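Local coordinates for glycosaminoglycan xylosylkinase (Hydra vulgaris, PDB 5XOM), which probably phosphorylates a xylose in the linkage sugar that joins glycosaminoglycan chains to their core proteins, as xylosylkinases of the Fam20 family do, at residues Asn133-Ala138 with Asp296-Phe301; Lys113-Asn118 with Glu127-His132; Pro152-Tyr157 with Ile349-Pro354; Asn107-Pro112 with Ala209-Leu214; Ala61-Ser66 with His140-Leu145. All coordinates share one frame; numbering follows the deposited sequence.

In the fold
Contacts 1 to 4 lie around the start of helix 132-144 and the five-stranded antiparallel sheet. Contact 4 pairs two of its strands, and contact 3 sets a turn against the edge strand 153-159, their centres about 12 Å apart. Contact 1 is joined to contact 4 by a 2.6 Å salt bridge from Lys111 NZ to Glu135 OE2, consistent with the lysine-glutamate pair of the protein kinase fold and so probably near the nucleotide site. Contact 2 folds the linker between strand 106-112 and that helix, and its centre lies about 9 Å from that of contact 1. Contact 5, at the helix's other end, is about 24 Å from contact 2, centre to centre.

Contact 1 of 5, residues Asn133-Ala138 with Asp296-Phe301; sequences NAEIAA and DNAKSF
Glu135 on helix 132-144 meets Asp296, Asn297 and Ala298 of the loop after strand 289-292, an arrangement consistent with the junction of helix C and the DFG-like segment in a protein kinase fold. Its OE2 forms a salt bridge with Lys111 NZ of strand 106-112. Glu135 CG stands anti to the carbonyl carbon (chi1 -70°), which places it 3.5 Å from Ala298 CB. Asn297 N donates to Glu135 OE1 over 3.2 Å with an N-H...O angle of 159°, coming from above the carboxylate plane, 44° out of it. The same OE1 accepts from two waters, one also bound by Asn297 ND2 and the other by Asp296 N, which makes three donors on one oxygen. Asn297 OD1 is taken by Arg278. Next to this polar group, Ala134 CB lies 3.2 Å from Ser300 OG, whose hydroxyl donates to Asn297 O at 2.6 Å. Ala134 CB also sits at the edge of the Phe301 ring, 3.9 Å from Phe301 CD2, while Ala137 CB is 3.8 Å from Phe301 CE2. An alanine in place of Glu135 would probably leave Lys111 without this salt-bridge mate and Asn297 N without its acceptor. Glu135 OE2 and Asp296 OD2 lie 3.8 Å apart, like charges whose repulsion is likely to be eased by Lys111, weakly paired with the aspartate as well.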
# COMPACT_ATOMS: atom_id res chain seq x y z
N ASN A 133 8.76 25.49 -3.82
CA ASN A 133 8.14 24.63 -4.81
C ASN A 133 9.09 23.54 -5.26
O ASN A 133 8.63 22.49 -5.73
CB ASN A 133 7.66 25.45 -6.02
CG ASN A 133 8.81 26.11 -6.76
OD1 ASN A 133 9.67 26.76 -6.14
ND2 ASN A 133 8.85 25.95 -8.08
N ALA A 134 10.39 23.76 -5.11
CA ALA A 134 11.37 22.72 -5.45
C ALA A 134 11.27 21.54 -4.49
O ALA A 134 11.43 20.39 -4.92
CB ALA A 134 12.78 23.31 -5.44
N GLU A 135 11.02 21.80 -3.20
CA GLU A 135 10.85 20.71 -2.25
C GLU A 135 9.68 19.82 -2.65
O GLU A 135 9.76 18.59 -2.56
CB GLU A 135 10.64 21.24 -0.82
CG GLU A 135 11.86 21.89 -0.18
CD GLU A 135 12.86 20.89 0.42
OE1 GLU A 135 12.82 19.68 0.09
OE2 GLU A 135 13.71 21.33 1.23
N ILE A 136 8.57 20.43 -3.07
CA ILE A 136 7.40 19.66 -3.49
C ILE A 136 7.73 18.82 -4.72
O ILE A 136 7.45 17.62 -4.76
CB ILE A 136 6.21 20.60 -3.76
CG1 ILE A 136 5.84 21.35 -2.48
CG2 ILE A 136 5.01 19.81 -4.27
CD1 ILE A 136 4.96 22.54 -2.71
N ALA A 137 8.33 19.44 -5.73
CA ALA A 137 8.65 18.72 -6.96
C ALA A 137 9.66 17.61 -6.69
O ALA A 137 9.54 16.51 -7.22
CB ALA A 137 9.15 19.68 -8.02
N ALA A 138 10.67 17.89 -5.86
CA ALA A 138 11.70 16.88 -5.59
C ALA A 138 11.11 15.68 -4.85
O ALA A 138 11.51 14.54 -5.10
CB ALA A 138 12.84 17.51 -4.78
N ASP A 296 16.28 18.06 2.50
CA ASP A 296 16.59 19.42 2.07
C ASP A 296 16.97 19.45 0.59
O ASP A 296 18.16 19.50 0.24
CB ASP A 296 17.70 20.04 2.92
CG ASP A 296 17.95 21.52 2.60
OD1 ASP A 296 18.68 22.17 3.38
OD2 ASP A 296 17.41 22.04 1.60
N ASN A 297 15.98 19.44 -0.29
CA ASN A 297 16.19 19.46 -1.73
C ASN A 297 15.81 20.79 -2.35
O ASN A 297 15.57 20.86 -3.56
CB ASN A 297 15.42 18.31 -2.39
CG ASN A 297 15.64 16.98 -1.70
OD1 ASN A 297 16.78 16.58 -1.45
ND2 ASN A 297 14.55 16.28 -1.38
N ALA A 298 15.74 21.86 -1.55
CA ALA A 298 15.10 23.10 -1.97
C ALA A 298 15.99 23.99 -2.84
O ALA A 298 15.46 24.90 -3.49
CB ALA A 298 14.64 23.91 -0.76
N LYS A 299 17.30 23.76 -2.88
CA LYS A 299 18.15 24.60 -3.71
C LYS A 299 18.28 23.97 -5.09
O LYS A 299 19.34 23.59 -5.57
CB LYS A 299 19.51 24.81 -3.05
CG LYS A 299 20.20 26.07 -3.53
CD LYS A 299 19.88 27.27 -2.65
CE LYS A 299 20.59 27.15 -1.32
NZ LYS A 299 22.06 27.18 -1.54
N SER A 300 17.13 23.92 -5.74
CA SER A 300 17.00 23.26 -7.03
C SER A 300 15.95 24.01 -7.84
O SER A 300 15.31 24.95 -7.35
CB SER A 300 16.65 21.77 -6.83
OG SER A 300 15.47 21.61 -6.07
N PHE A 301 15.80 23.59 -9.10
CA PHE A 301 14.91 24.26 -10.05
C PHE A 301 15.10 25.78 -10.02
O PHE A 301 14.14 26.55 -9.97
CB PHE A 301 13.44 23.87 -9.79
CG PHE A 301 13.17 22.40 -9.98
CD1 PHE A 301 13.08 21.85 -11.26
CD2 PHE A 301 12.99 21.56 -8.89
CE1 PHE A 301 12.83 20.49 -11.44
CE2 PHE A 301 12.73 20.20 -9.06
CZ PHE A 301 12.65 19.66 -10.34
O HOH W 1 11.16 27.15 -9.78
O HOH W 2 11.76 17.44 -1.17
O HOH W 3 13.32 17.78 2.46

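Contact 2 of 5, residues Lys113-Asn118 with Glu127-His132; sequences KRYSRN and EGYDRH
Arg114 stacks its guanidinium flat on the ring of Tyr129, the two planes 17° apart. This is a cation-pi contact, with Arg114 CZ 3.8 Å from the ring centroid and NH2 over the ring centre. Bends at chi2 and chi3 place CD and NE of the arginine; the two side chains cross at about a right angle. A second contact over a face is of the CH-pi kind: Lys113 CB lies 3.7 Å from the centroid of the His132 ring, the two side chains running side by side in the same direction. Both segments belong to the linker between strand 106-112 and helix 132-144, with Arg131 at the N-cap position and His132 in the first turn. Among the hydrogen bonds, Tyr129 N donates to Tyr115 OH at 2.9 Å and an angle of 165°. Gly128 CA lies at the edge of the Tyr115 ring, 3.2 Å from Tyr115 OH, and a CB there would collide with that oxygen. Arg131 NH1 donates to Glu127 O and to Tyr129 O, the latter at 2.7 Å, and Arg131 CD packs 3.6 Å from Tyr115 CE2. A water links Arg114 N with His132 ND1. His132 NE2 and Arg117 NH2 share Glu207 as partner, Arg117 NE donates to Pro354 O, and Arg117 NH1 comes to 3.4 Å from His132 CE1 at the edge of the imidazole.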
# COMPACT_ATOMS: atom_id res chain seq x y z
N LYS A 113 7.56 30.68 0.34
CA LYS A 113 7.85 31.16 -1.01
C LYS A 113 8.77 32.38 -0.98
O LYS A 113 8.57 33.31 -0.19
CB LYS A 113 6.53 31.51 -1.71
CG LYS A 113 6.70 32.23 -3.03
CD LYS A 113 5.35 32.63 -3.60
CE LYS A 113 5.49 33.85 -4.49
NZ LYS A 113 5.25 33.57 -5.91
N ARG A 114 9.79 32.36 -1.85
CA ARG A 114 10.74 33.46 -1.95
C ARG A 114 10.89 34.02 -3.36
O ARG A 114 11.49 35.08 -3.52
CB ARG A 114 12.13 33.01 -1.47
CG ARG A 114 12.10 32.26 -0.15
CD ARG A 114 11.71 33.15 0.99
NE ARG A 114 12.42 34.42 0.94
CZ ARG A 114 13.53 34.67 1.63
NH1 ARG A 114 14.06 33.73 2.40
NH2 ARG A 114 14.12 35.84 1.54
N TYR A 115 10.40 33.32 -4.38
CA TYR A 115 10.57 33.72 -5.77
C TYR A 115 9.29 33.45 -6.53
O TYR A 115 8.45 32.65 -6.11
CB TYR A 115 11.69 32.93 -6.47
CG TYR A 115 13.09 33.07 -5.92
CD1 TYR A 115 13.82 34.24 -6.09
CD2 TYR A 115 13.70 32.02 -5.26
CE1 TYR A 115 15.11 34.36 -5.60
CE2 TYR A 115 14.98 32.13 -4.76
CZ TYR A 115 15.68 33.30 -4.93
OH TYR A 115 16.96 33.41 -4.44
N SER A 116 9.15 34.13 -7.67
CA SER A 116 8.13 33.74 -8.64
C SER A 116 8.48 32.38 -9.25
O SER A 116 9.65 31.96 -9.27
CB SER A 116 8.02 34.77 -9.76
OG SER A 116 7.75 36.05 -9.24
N ARG A 117 7.46 31.72 -9.81
CA ARG A 117 7.69 30.42 -10.44
C ARG A 117 8.63 30.52 -11.62
O ARG A 117 9.35 29.57 -11.92
CB ARG A 117 6.38 29.82 -10.93
CG ARG A 117 5.45 29.39 -9.83
CD ARG A 117 5.94 28.10 -9.13
NE ARG A 117 4.84 27.54 -8.37
CZ ARG A 117 4.49 27.98 -7.18
NH1 ARG A 117 5.16 28.96 -6.58
NH2 ARG A 117 3.45 27.44 -6.56
N ASN A 118 8.66 31.67 -12.29
CA ASN A 118 9.46 31.81 -13.50
C ASN A 118 10.78 32.54 -13.27
O ASN A 118 11.43 32.92 -14.25
CB ASN A 118 8.64 32.49 -14.60
CG ASN A 118 8.27 33.91 -14.24
OD1 ASN A 118 8.38 34.32 -13.08
ND2 ASN A 118 7.83 34.67 -15.23
N GLU A 127 23.34 29.29 -6.01
CA GLU A 127 22.91 30.63 -5.64
C GLU A 127 21.47 30.61 -5.10
O GLU A 127 20.65 29.78 -5.48
CB GLU A 127 22.99 31.53 -6.87
CG GLU A 127 22.85 33.01 -6.61
CD GLU A 127 24.12 33.60 -6.04
OE1 GLU A 127 25.17 32.94 -6.14
OE2 GLU A 127 24.06 34.73 -5.50
N GLY A 128 21.18 31.57 -4.21
CA GLY A 128 19.82 31.98 -3.90
C GLY A 128 19.24 31.33 -2.65
O GLY A 128 19.87 30.54 -1.94
N TYR A 129 17.98 31.70 -2.39
CA TYR A 129 17.20 31.15 -1.30
C TYR A 129 16.67 29.76 -1.65
O TYR A 129 16.58 29.38 -2.82
CB TYR A 129 15.99 32.03 -0.97
CG TYR A 129 16.31 33.49 -0.80
CD1 TYR A 129 17.30 33.91 0.06
CD2 TYR A 129 15.62 34.45 -1.51
CE1 TYR A 129 17.59 35.24 0.22
CE2 TYR A 129 15.91 35.79 -1.35
CZ TYR A 129 16.89 36.18 -0.49
OH TYR A 129 17.18 37.51 -0.33
N ASP A 130 16.29 29.02 -0.60
CA ASP A 130 15.54 27.79 -0.79
C ASP A 130 14.25 28.07 -1.56
O ASP A 130 13.52 29.01 -1.24
CB ASP A 130 15.20 27.19 0.58
CG ASP A 130 16.34 26.37 1.16
OD1 ASP A 130 17.44 26.41 0.58
OD2 ASP A 130 16.14 25.73 2.22
N ARG A 131 13.96 27.24 -2.57
CA ARG A 131 12.70 27.32 -3.32
C ARG A 131 11.70 26.33 -2.73
O ARG A 131 11.92 25.12 -2.77
CB ARG A 131 12.90 27.02 -4.81
CG ARG A 131 13.40 28.20 -5.65
CD ARG A 131 14.83 28.56 -5.32
NE ARG A 131 15.74 27.67 -6.00
CZ ARG A 131 17.06 27.74 -5.91
NH1 ARG A 131 17.66 28.68 -5.17
NH2 ARG A 131 17.81 26.87 -6.57
N HIS A 132 10.60 26.86 -2.20
CA HIS A 132 9.59 26.01 -1.58
C HIS A 132 8.99 25.04 -2.58
O HIS A 132 8.69 23.89 -2.24
CB HIS A 132 8.50 26.87 -0.96
CG HIS A 132 7.57 27.47 -1.97
ND1 HIS A 132 8.00 28.31 -2.97
CD2 HIS A 132 6.23 27.33 -2.14
CE1 HIS A 132 6.97 28.67 -3.71
NE2 HIS A 132 5.88 28.10 -3.23
O HOH W 4 10.17 30.18 -3.62

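Contact 3 of 5, residues Pro152-Tyr157 with Ile349-Pro354; sequences PVVGRY and IDPIYP
Gly155 and Ile352 bring their CA atoms to 5.4 Å where a type I turn, Asp350 to Tyr353, docks on strand 153-159, an edge strand of the antiparallel sheet in this kinase-like fold. An Asx turn shapes the loop: Ile352 N donates to Asp350 OD2 at 2.9 Å and 176°. The other carboxylate oxygen reaches the strand, and Gly155 N donates to the syn lone pair of Asp350 OD1 at 2.8 Å and 169°. CG of the aspartate is anti to the backbone N (chi1 179°), which places it 3.5 Å from Gly155 N. Both oxygens are thus used, and OD1 also accepts from a water that donates to Val153 O too. Glycine suits the site, since a CB on residue Gly155 would lie 2.4 Å from Asp350 OD2, a clash. The ring of Pro351 packs on a backbone carbonyl, its CG 3.7 Å from Gly155 O, and makes an apolar contact through CD with Val154 CG2. Phe45 of the second subunit packs on both Val154 and Pro351, so the subunit interface adjoins this turn. Ile352 sends CG2 over one face of the Tyr157 ring in a CH-pi contact, 3.9 Å from the centroid and offset toward the rim. The same methyl, Ile352 CG2, lies 3.5 Å from Arg156 N.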
# COMPACT_ATOMS: atom_id res chain seq x y z
N PRO A 152 7.85 13.22 3.12
CA PRO A 152 6.67 13.86 2.49
C PRO A 152 6.69 15.38 2.57
O PRO A 152 7.05 15.97 3.60
CB PRO A 152 5.50 13.27 3.28
CG PRO A 152 5.99 11.93 3.76
CD PRO A 152 7.50 11.97 3.81
N VAL A 153 6.28 16.02 1.47
CA VAL A 153 6.20 17.48 1.35
C VAL A 153 4.83 17.86 0.80
O VAL A 153 4.34 17.24 -0.15
CB VAL A 153 7.30 18.03 0.43
CG1 VAL A 153 7.24 19.55 0.37
CG2 VAL A 153 8.69 17.54 0.87
N VAL A 154 4.22 18.90 1.37
CA VAL A 154 2.97 19.43 0.85
C VAL A 154 3.04 20.95 0.76
O VAL A 154 3.67 21.61 1.60
CB VAL A 154 1.76 18.99 1.72
CG1 VAL A 154 1.58 19.92 2.92
CG2 VAL A 154 0.52 18.98 0.89
N GLY A 155 2.42 21.50 -0.29
CA GLY A 155 2.22 22.92 -0.37
C GLY A 155 1.03 23.36 0.47
O GLY A 155 0.09 22.60 0.70
N ARG A 156 1.10 24.59 0.97
CA ARG A 156 -0.01 25.06 1.79
C ARG A 156 -0.01 26.58 1.85
O ARG A 156 1.05 27.21 1.91
CB ARG A 156 0.10 24.49 3.19
CG ARG A 156 -1.01 24.92 4.10
CD ARG A 156 -1.04 24.01 5.32
NE ARG A 156 -1.78 24.59 6.43
CZ ARG A 156 -2.01 23.96 7.57
NH1 ARG A 156 -1.57 22.72 7.79
NH2 ARG A 156 -2.71 24.56 8.53
N TYR A 157 -1.21 27.16 1.87
CA TYR A 157 -1.40 28.59 2.09
C TYR A 157 -1.67 28.83 3.57
O TYR A 157 -2.68 28.36 4.10
CB TYR A 157 -2.56 29.13 1.25
CG TYR A 157 -2.36 29.01 -0.24
CD1 TYR A 157 -1.53 29.89 -0.93
CD2 TYR A 157 -3.02 28.02 -0.97
CE1 TYR A 157 -1.35 29.78 -2.30
CE2 TYR A 157 -2.85 27.91 -2.35
CZ TYR A 157 -2.01 28.79 -3.00
OH TYR A 157 -1.84 28.69 -4.36
N ILE A 349 -1.99 17.33 -7.91
CA ILE A 349 -2.81 17.13 -6.72
C ILE A 349 -2.44 18.09 -5.59
O ILE A 349 -3.21 18.22 -4.63
CB ILE A 349 -2.70 15.68 -6.19
CG1 ILE A 349 -1.38 15.51 -5.44
CG2 ILE A 349 -2.79 14.66 -7.34
CD1 ILE A 349 -1.07 14.10 -5.05
N ASP A 350 -1.29 18.79 -5.69
CA ASP A 350 -0.86 19.56 -4.53
C ASP A 350 -1.62 20.89 -4.47
O ASP A 350 -1.96 21.45 -5.51
CB ASP A 350 0.65 19.80 -4.58
CG ASP A 350 1.17 20.61 -3.41
OD1 ASP A 350 1.74 19.98 -2.49
OD2 ASP A 350 1.00 21.85 -3.38
N PRO A 351 -1.94 21.38 -3.27
CA PRO A 351 -2.80 22.57 -3.16
C PRO A 351 -2.23 23.84 -3.80
O PRO A 351 -3.01 24.72 -4.15
CB PRO A 351 -2.97 22.75 -1.64
CG PRO A 351 -2.87 21.36 -1.10
CD PRO A 351 -1.82 20.67 -1.97
N ILE A 352 -0.92 23.98 -3.97
CA ILE A 352 -0.40 25.23 -4.51
C ILE A 352 0.04 25.07 -5.97
O ILE A 352 0.73 25.94 -6.50
CB ILE A 352 0.72 25.81 -3.64
CG1 ILE A 352 2.00 24.99 -3.76
CG2 ILE A 352 0.26 25.89 -2.17
CD1 ILE A 352 3.18 25.60 -3.02
N TYR A 353 -0.39 23.99 -6.62
CA TYR A 353 -0.15 23.77 -8.05
C TYR A 353 -0.65 24.93 -8.91
O TYR A 353 -1.70 25.51 -8.61
CB TYR A 353 -0.85 22.46 -8.47
CG TYR A 353 -0.70 22.10 -9.93
CD1 TYR A 353 0.38 21.36 -10.37
CD2 TYR A 353 -1.67 22.47 -10.86
CE1 TYR A 353 0.52 21.01 -11.70
CE2 TYR A 353 -1.55 22.13 -12.20
CZ TYR A 353 -0.45 21.40 -12.61
OH TYR A 353 -0.31 21.06 -13.94
N PRO A 354 0.05 25.26 -10.02
CA PRO A 354 1.29 24.69 -10.61
C PRO A 354 2.53 24.78 -9.72
O PRO A 354 2.77 25.80 -9.08
CB PRO A 354 1.50 25.51 -11.89
CG PRO A 354 0.32 26.38 -12.06
CD PRO A 354 -0.52 26.35 -10.83
O HOH W 5 2.39 17.37 -2.40

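Contact 4 of 5, residues Asn107-Pro112 with Ala209-Leu214; sequences NVVFKP and ALILWL
Asn107 lies alongside Trp213, the two side chains pointing the same way, with its amide plane at 89° to the indole. Asn107 CB sits over the centre of the indole, 3.7 Å from the centroid of the five-membered ring, a CH-pi contact. CG is anti to the carbonyl carbon; beyond it, Asn107 ND2 lies over the six-membered ring, 3.4 Å from Trp213 CZ3. At the tip OD1 turns to Ser99 OG, a hydrogen bond to strand 96-100. The backbone follows suit, with Trp213 N donating to Asn107 O at 3.1 Å. These residues lie at one end of a ladder between strands 106-112 and 205-212, two neighbouring inner strands of the antiparallel sheet, whose segments run at 148°. Val109 with Ile211 and Lys111 with Ala209 are hydrogen-bonded pairs, each joined by two bonds, with Lys111 N to Ala209 O at 2.8 Å and 170°. On the face of Val108 and Phe110, Val108 CG1 touches Leu212 CD2 at 3.7 Å and Val108 CG2 approaches Leu210 CG at 3.9 Å. An alanine in place of Val108 would probably open a gap against both leucines. Leu210 CD1 is 3.5 Å from Phe110 CD1, at the ring edge.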
# COMPACT_ATOMS: atom_id res chain seq x y z
N ASN A 107 5.85 17.43 13.99
CA ASN A 107 6.57 18.62 13.57
C ASN A 107 6.84 18.60 12.06
O ASN A 107 7.02 17.55 11.45
CB ASN A 107 7.88 18.76 14.34
CG ASN A 107 7.65 19.20 15.77
OD1 ASN A 107 6.54 19.58 16.14
ND2 ASN A 107 8.70 19.15 16.58
N VAL A 108 6.84 19.80 11.47
CA VAL A 108 7.22 20.01 10.08
C VAL A 108 8.14 21.21 9.98
O VAL A 108 8.10 22.13 10.81
CB VAL A 108 6.00 20.20 9.14
CG1 VAL A 108 5.16 18.93 9.08
CG2 VAL A 108 5.16 21.41 9.57
N VAL A 109 9.01 21.19 8.97
CA VAL A 109 9.72 22.38 8.52
C VAL A 109 8.80 23.15 7.58
O VAL A 109 8.12 22.56 6.74
CB VAL A 109 11.04 21.99 7.82
CG1 VAL A 109 11.73 23.22 7.24
CG2 VAL A 109 11.96 21.23 8.77
N PHE A 110 8.77 24.48 7.73
CA PHE A 110 8.01 25.34 6.83
C PHE A 110 8.95 26.22 6.02
O PHE A 110 9.70 27.02 6.59
CB PHE A 110 7.01 26.22 7.59
CG PHE A 110 6.27 27.18 6.70
CD1 PHE A 110 5.34 26.71 5.79
CD2 PHE A 110 6.51 28.54 6.77
CE1 PHE A 110 4.66 27.59 4.96
CE2 PHE A 110 5.83 29.43 5.94
CZ PHE A 110 4.91 28.95 5.04
N LYS A 111 8.94 26.03 4.70
CA LYS A 111 9.75 26.83 3.78
C LYS A 111 8.87 27.80 3.02
O LYS A 111 8.07 27.37 2.17
CB LYS A 111 10.50 25.91 2.82
CG LYS A 111 11.38 24.93 3.57
CD LYS A 111 12.64 24.62 2.81
CE LYS A 111 13.54 23.76 3.67
NZ LYS A 111 14.62 23.15 2.87
N PRO A 112 8.96 29.10 3.29
CA PRO A 112 8.10 30.06 2.60
C PRO A 112 8.53 30.28 1.15
O PRO A 112 9.69 30.09 0.78
CB PRO A 112 8.27 31.35 3.43
CG PRO A 112 9.59 31.20 4.09
CD PRO A 112 9.79 29.73 4.34
N ALA A 209 5.96 25.46 1.67
CA ALA A 209 6.02 24.00 1.67
C ALA A 209 6.25 23.50 3.09
O ALA A 209 7.04 24.09 3.84
CB ALA A 209 7.13 23.49 0.74
N LEU A 210 5.57 22.42 3.45
CA LEU A 210 5.75 21.76 4.74
C LEU A 210 6.46 20.43 4.50
O LEU A 210 6.03 19.64 3.64
CB LEU A 210 4.40 21.52 5.43
CG LEU A 210 3.69 22.66 6.17
CD1 LEU A 210 3.37 23.82 5.26
CD2 LEU A 210 2.41 22.15 6.80
N ILE A 211 7.52 20.17 5.26
CA ILE A 211 8.29 18.93 5.17
C ILE A 211 8.25 18.23 6.52
O ILE A 211 8.63 18.83 7.53
CB ILE A 211 9.75 19.19 4.74
CG1 ILE A 211 9.80 19.97 3.42
CG2 ILE A 211 10.50 17.85 4.60
CD1 ILE A 211 10.06 21.45 3.59
N LEU A 212 7.82 16.97 6.52
CA LEU A 212 7.72 16.20 7.76
C LEU A 212 9.07 15.93 8.39
O LEU A 212 10.03 15.52 7.72
CB LEU A 212 7.04 14.85 7.52
CG LEU A 212 5.54 14.76 7.32
CD1 LEU A 212 5.18 13.30 7.08
CD2 LEU A 212 4.81 15.31 8.54
N TRP A 213 9.13 16.10 9.71
CA TRP A 213 10.23 15.55 10.48
C TRP A 213 10.23 14.03 10.43
O TRP A 213 9.17 13.39 10.48
CB TRP A 213 10.11 15.96 11.94
CG TRP A 213 10.64 17.27 12.26
CD1 TRP A 213 10.78 18.31 11.40
CD2 TRP A 213 11.14 17.71 13.52
NE1 TRP A 213 11.32 19.39 12.07
CE2 TRP A 213 11.55 19.04 13.37
CE3 TRP A 213 11.26 17.10 14.77
CZ2 TRP A 213 12.09 19.78 14.42
CZ3 TRP A 213 11.79 17.84 15.80
CH2 TRP A 213 12.20 19.17 15.63
N LEU A 214 11.42 13.46 10.37
CA LEU A 214 11.56 12.04 10.64
C LEU A 214 11.29 11.77 12.12
O LEU A 214 11.64 12.60 12.97
CB LEU A 214 12.97 11.56 10.26
CG LEU A 214 13.20 11.16 8.80
CD1 LEU A 214 12.99 12.34 7.85
CD2 LEU A 214 14.60 10.59 8.63

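Contact 5 of 5, residues Ala61-Ser66 with His140-Leu145; sequences ALTVDS and HLDRLL
Arg143 turns the edge of its guanidinium, not a face, to the loop 61-66. Val64 O lies 5° out of the guanidinium plane, and Arg143 NH2 donates to it at 2.6 Å with an angle of 168°, the donor also lying in the carbonyl plane. Asp65 O is near the same edge, 3.4 Å from Arg143 NH2. Thr63 OG1, likewise near the plane, comes to 4.1 Å from Arg143 CG, the two side chains crossing at about a right angle. The arginine bends at chi3 (68°), which places its NE 3.6 Å from Val64 O. The second flat group, the Asp142 carboxylate, is reached through water: Thr63 OG1 donates to the water at 2.5 Å, and the water in turn donates to Asp142 OD1 at 2.6 Å. Asp142 OD2 accepts from Arg149 N. The contact ties the last turns of helix 132-144 to the loop before helix 67-79, whose N-cap is Ser66. Ser66 OG bonds to Glu69 N in its own chain and to Glu69 of the second subunit. Arg143 NH2 is thus held by Val64 O, while NH1 has Asp67 OD1 in a long, weak ion pair, and Asp65, its OD1 5.2 Å from Arg143 NH2, would probably add a weak long-range attraction.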
# COMPACT_ATOMS: atom_id res chain seq x y z
N ALA A 61 13.85 2.68 2.86
CA ALA A 61 12.74 3.40 2.23
C ALA A 61 12.06 4.29 3.25
O ALA A 61 11.58 3.80 4.28
CB ALA A 61 11.73 2.43 1.61
N LEU A 62 12.01 5.59 2.97
CA LEU A 62 11.24 6.49 3.82
C LEU A 62 9.76 6.47 3.46
O LEU A 62 8.91 6.62 4.34
CB LEU A 62 11.78 7.92 3.73
CG LEU A 62 13.13 8.23 4.38
CD1 LEU A 62 13.40 9.74 4.30
CD2 LEU A 62 13.21 7.72 5.82
N THR A 63 9.43 6.28 2.18
CA THR A 63 8.06 6.24 1.72
C THR A 63 7.84 4.98 0.89
O THR A 63 8.78 4.25 0.56
CB THR A 63 7.70 7.49 0.89
OG1 THR A 63 8.60 7.59 -0.22
CG2 THR A 63 7.83 8.75 1.75
N VAL A 64 6.57 4.74 0.55
CA VAL A 64 6.16 3.50 -0.09
C VAL A 64 5.39 3.83 -1.37
O VAL A 64 4.98 4.96 -1.61
CB VAL A 64 5.29 2.63 0.84
CG1 VAL A 64 6.12 2.11 1.99
CG2 VAL A 64 4.10 3.44 1.35
N ASP A 65 5.20 2.79 -2.19
CA ASP A 65 4.52 2.93 -3.47
C ASP A 65 3.04 3.26 -3.31
O ASP A 65 2.44 3.83 -4.23
CB ASP A 65 4.70 1.63 -4.27
CG ASP A 65 4.02 1.68 -5.62
OD1 ASP A 65 4.09 2.73 -6.29
OD2 ASP A 65 3.42 0.66 -6.02
N SER A 66 2.44 2.93 -2.16
CA SER A 66 1.00 3.07 -1.94
C SER A 66 0.58 4.54 -1.94
O SER A 66 0.89 5.28 -1.00
CB SER A 66 0.62 2.41 -0.62
OG SER A 66 -0.69 2.80 -0.23
N HIS A 140 7.97 14.46 -5.05
CA HIS A 140 7.21 13.60 -5.96
C HIS A 140 8.11 12.94 -6.99
O HIS A 140 7.83 11.81 -7.42
CB HIS A 140 6.10 14.39 -6.64
CG HIS A 140 4.99 14.74 -5.71
ND1 HIS A 140 4.08 13.81 -5.26
CD2 HIS A 140 4.65 15.91 -5.12
CE1 HIS A 140 3.23 14.39 -4.44
NE2 HIS A 140 3.55 15.67 -4.33
N LEU A 141 9.18 13.61 -7.41
CA LEU A 141 10.08 12.95 -8.35
C LEU A 141 10.82 11.81 -7.67
O LEU A 141 11.14 10.81 -8.31
CB LEU A 141 11.06 13.96 -8.96
CG LEU A 141 12.15 13.31 -9.80
CD1 LEU A 141 11.56 12.96 -11.15
CD2 LEU A 141 13.37 14.22 -9.96
N ASP A 142 11.08 11.94 -6.37
CA ASP A 142 11.74 10.87 -5.62
C ASP A 142 10.89 9.61 -5.59
O ASP A 142 11.41 8.50 -5.74
CB ASP A 142 12.03 11.36 -4.20
CG ASP A 142 12.39 10.25 -3.24
OD1 ASP A 142 11.48 9.65 -2.63
OD2 ASP A 142 13.60 9.96 -3.09
N ARG A 143 9.56 9.76 -5.47
CA ARG A 143 8.67 8.61 -5.56
C ARG A 143 8.55 8.11 -7.00
O ARG A 143 8.57 6.90 -7.25
CB ARG A 143 7.30 8.97 -5.00
CG ARG A 143 7.37 9.50 -3.59
CD ARG A 143 6.00 9.66 -2.98
NE ARG A 143 5.38 8.35 -2.74
CZ ARG A 143 4.26 7.94 -3.34
NH1 ARG A 143 3.63 8.74 -4.19
NH2 ARG A 143 3.77 6.74 -3.07
N LEU A 144 8.43 9.04 -7.96
CA LEU A 144 8.27 8.66 -9.36
C LEU A 144 9.46 7.84 -9.86
O LEU A 144 9.29 6.87 -10.60
CB LEU A 144 8.09 9.91 -10.23
CG LEU A 144 8.03 9.72 -11.74
CD1 LEU A 144 6.86 8.81 -12.10
CD2 LEU A 144 7.91 11.06 -12.46
N LEU A 145 10.68 8.20 -9.45
CA LEU A 145 11.85 7.46 -9.88
C LEU A 145 12.11 6.21 -9.03
O LEU A 145 13.06 5.48 -9.32
CB LEU A 145 13.10 8.34 -9.85
CG LEU A 145 13.14 9.57 -10.75
CD1 LEU A 145 14.33 10.45 -10.38
CD2 LEU A 145 13.17 9.16 -12.22
O HOH W 6 9.57 9.81 -0.83